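Local coordinates for protein endonuclease V isoform X2 (Ciona intestinalis, PDB 6OZI) that probably cleaves nucleic acid strands near inosine, on its 3' side, in a metal-ion-dependent reaction, with RNA the likely substrate of the eukaryotic enzyme, at residues Q96-L101 and V134-R139. The protein carries 1 engineered substitution. Residues are numbered along the deposited sequence; the frame is centred on the assembly and turned at random. Where two conformers were deposited one is given.
Sequences QELQLL and VLSNTR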
loop_
_atom_site.group_PDB
_atom_site.type_symbol
_atom_site.label_atom_id
_atom_site.label_comp_id
_atom_site.label_asym_id
_atom_site.label_seq_id
_atom_site.Cartn_x
_atom_site.Cartn_y
_atom_site.Cartn_z
ATOM N N GLN A 96 -12.462 21.595 -14.606
ATOM C CA GLN A 96 -13.718 20.858 -14.723
ATOM C C GLN A 96 -14.281 20.496 -13.348
ATOM O O GLN A 96 -15.474 20.701 -13.081
ATOM C CB GLN A 96 -13.523 19.618 -15.595
ATOM C CG GLN A 96 -13.317 19.946 -17.070
ATOM C CD GLN A 96 -14.463 20.771 -17.663
ATOM O OE1 GLN A 96 -15.638 20.577 -17.325
ATOM N NE2 GLN A 96 -14.118 21.709 -18.542
ATOM N N GLU A 97 -13.446 19.920 -12.468
ATOM C CA GLU A 97 -13.923 19.603 -11.121
ATOM C C GLU A 97 -14.450 20.849 -10.425
ATOM O O GLU A 97 -15.509 20.812 -9.791
ATOM C CB GLU A 97 -12.813 18.962 -10.280
ATOM C CG GLU A 97 -12.392 17.553 -10.693
ATOM C CD GLU A 97 -13.432 16.488 -10.348
ATOM O OE1 GLU A 97 -14.467 16.813 -9.729
ATOM O OE2 GLU A 97 -13.214 15.315 -10.705
ATOM N N LEU A 98 -13.721 21.963 -10.540
ATOM C CA LEU A 98 -14.109 23.199 -9.873
ATOM C C LEU A 98 -15.451 23.693 -10.386
ATOM O O LEU A 98 -16.315 24.105 -9.605
ATOM C CB LEU A 98 -13.033 24.263 -10.085
ATOM C CG LEU A 98 -13.278 25.617 -9.421
ATOM C CD1 LEU A 98 -13.254 25.458 -7.909
ATOM C CD2 LEU A 98 -12.244 26.637 -9.875
ATOM N N GLN A 99 -15.629 23.692 -11.711
ATOM C CA GLN A 99 -16.899 24.113 -12.290
ATOM C C GLN A 99 -18.041 23.223 -11.811
ATOM O O GLN A 99 -19.145 23.708 -11.518
ATOM C CB GLN A 99 -16.784 24.110 -13.815
ATOM C CG GLN A 99 -18.089 24.005 -14.564
ATOM C CD GLN A 99 -17.912 24.212 -16.065
ATOM O OE1 GLN A 99 -17.055 23.589 -16.701
ATOM N NE2 GLN A 99 -18.753 25.062 -16.644
ATOM N N LEU A 100 -17.794 21.910 -11.727
ATOM C CA LEU A 100 -18.802 20.999 -11.192
ATOM C C LEU A 100 -19.139 21.329 -9.738
ATOM O O LEU A 100 -20.314 21.368 -9.359
ATOM C CB LEU A 100 -18.310 19.561 -11.324
ATOM C CG LEU A 100 -19.257 18.444 -10.911
ATOM C CD1 LEU A 100 -20.599 18.612 -11.576
ATOM C CD2 LEU A 100 -18.631 17.132 -11.321
ATOM N N LEU A 101 -18.122 21.571 -8.909
ATOM C CA LEU A 101 -18.365 21.940 -7.514
ATOM C C LEU A 101 -19.193 23.218 -7.423
ATOM O O LEU A 101 -20.158 23.294 -6.653
ATOM C CB LEU A 101 -17.036 22.100 -6.778
ATOM C CG LEU A 101 -17.071 22.746 -5.394
ATOM C CD1 LEU A 101 -17.849 21.896 -4.399
ATOM C CD2 LEU A 101 -15.656 22.988 -4.892
ATOM N N VAL A 134 -4.138 30.893 -10.367
ATOM C CA VAL A 134 -4.320 32.109 -11.154
ATOM C C VAL A 134 -5.307 31.870 -12.282
ATOM O O VAL A 134 -6.193 32.698 -12.533
ATOM C CB VAL A 134 -2.971 32.618 -11.697
ATOM C CG1 VAL A 134 -3.203 33.690 -12.761
ATOM C CG2 VAL A 134 -2.117 33.178 -10.568
ATOM N N LEU A 135 -5.194 30.729 -12.966
ATOM C CA LEU A 135 -6.082 30.475 -14.094
ATOM C C LEU A 135 -7.524 30.276 -13.658
ATOM O O LEU A 135 -8.429 30.455 -14.477
ATOM C CB LEU A 135 -5.608 29.259 -14.896
ATOM C CG LEU A 135 -4.383 29.506 -15.785
ATOM C CD1 LEU A 135 -4.204 28.384 -16.795
ATOM C CD2 LEU A 135 -4.489 30.853 -16.474
ATOM N N SER A 136 -7.769 29.926 -12.395
ATOM C CA SER A 136 -9.134 29.761 -11.913
ATOM C C SER A 136 -9.575 30.866 -10.965
ATOM O O SER A 136 -10.715 30.829 -10.485
ATOM C CB SER A 136 -9.291 28.404 -11.223
ATOM O OG SER A 136 -8.366 28.267 -10.157
ATOM N N ASN A 137 -8.720 31.858 -10.702
ATOM C CA ASN A 137 -8.997 32.909 -9.717
ATOM C C ASN A 137 -9.386 32.300 -8.369
ATOM O O ASN A 137 -10.381 32.679 -7.747
ATOM C CB ASN A 137 -10.076 33.881 -10.206
ATOM C CG ASN A 137 -10.246 35.082 -9.274
ATOM O OD1 ASN A 137 -9.293 35.512 -8.613
ATOM N ND2 ASN A 137 -11.466 35.598 -9.185
ATOM N N THR A 138 -8.595 31.331 -7.919
ATOM C CA THR A 138 -8.859 30.670 -6.650
ATOM C C THR A 138 -7.600 30.668 -5.799
ATOM O O THR A 138 -6.474 30.639 -6.310
ATOM C CB THR A 138 -9.377 29.215 -6.820
ATOM O OG1 THR A 138 -8.381 28.402 -7.447
ATOM C CG2 THR A 138 -10.656 29.182 -7.643
ATOM N N ARG A 139 -7.813 30.730 -4.486
ATOM C CA ARG A 139 -6.725 30.728 -3.520
ATOM C C ARG A 139 -6.183 29.314 -3.354
ATOM O O ARG A 139 -6.946 28.373 -3.109
ATOM C CB ARG A 139 -7.224 31.284 -2.186
ATOM C CG ARG A 139 -6.159 31.488 -1.132
ATOM C CD ARG A 139 -6.725 32.304 0.033
ATOM N NE ARG A 139 -7.092 33.665 -0.365
ATOM C CZ ARG A 139 -8.336 34.082 -0.599
ATOM N NH1 ARG A 139 -9.361 33.246 -0.476
ATOM N NH2 ARG A 139 -8.554 35.343 -0.960
#
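Ser-136 OG takes part in two hydrogen bonds: it accepts one from Thr-138 OG1, 2.7 Å away, and is also bonded to the backbone O of Leu-132, one turn back in helix 128-136. Because Ser-136 and Thr-138 are each modelled in two conformers, the bond between their hydroxyls holds for one conformer pair and is tentative. With these two hydroxyls joined to each other, what Ser-136 and Thr-138 turn to Leu-98 is carbon. Leu-98 comes to meet it with a single methyl: CD2 sits 3.7 Å from Ser-136 CB and 3.7 Å from Thr-138 CG2, bridging the two. Leu-98 and Thr-138 meet tip to tip. The leucine reaches this far because CG stands anti to the backbone N (chi1 -179°), carrying the branch off its helix. Thr-138 lies beside Ser-136 because the chain turns at Asn-137, whose positive phi (53°), with two bonds back into the last helical turn, makes a Schellman motif. The contact is small and wholly apolar, and Ser-136 extends it by touching Phe-94 and Gln-95. On the same helix, Glu-97 bonds to Ser-55, Asn-71 and Thr-73 of the sheet. Leu-98 thus packs helix 86-104 against the helix-to-strand turn of the beta-alpha-beta crossover that links parallel strands 112-116 and 140-144, part of the RNase H-like fold of endonuclease V.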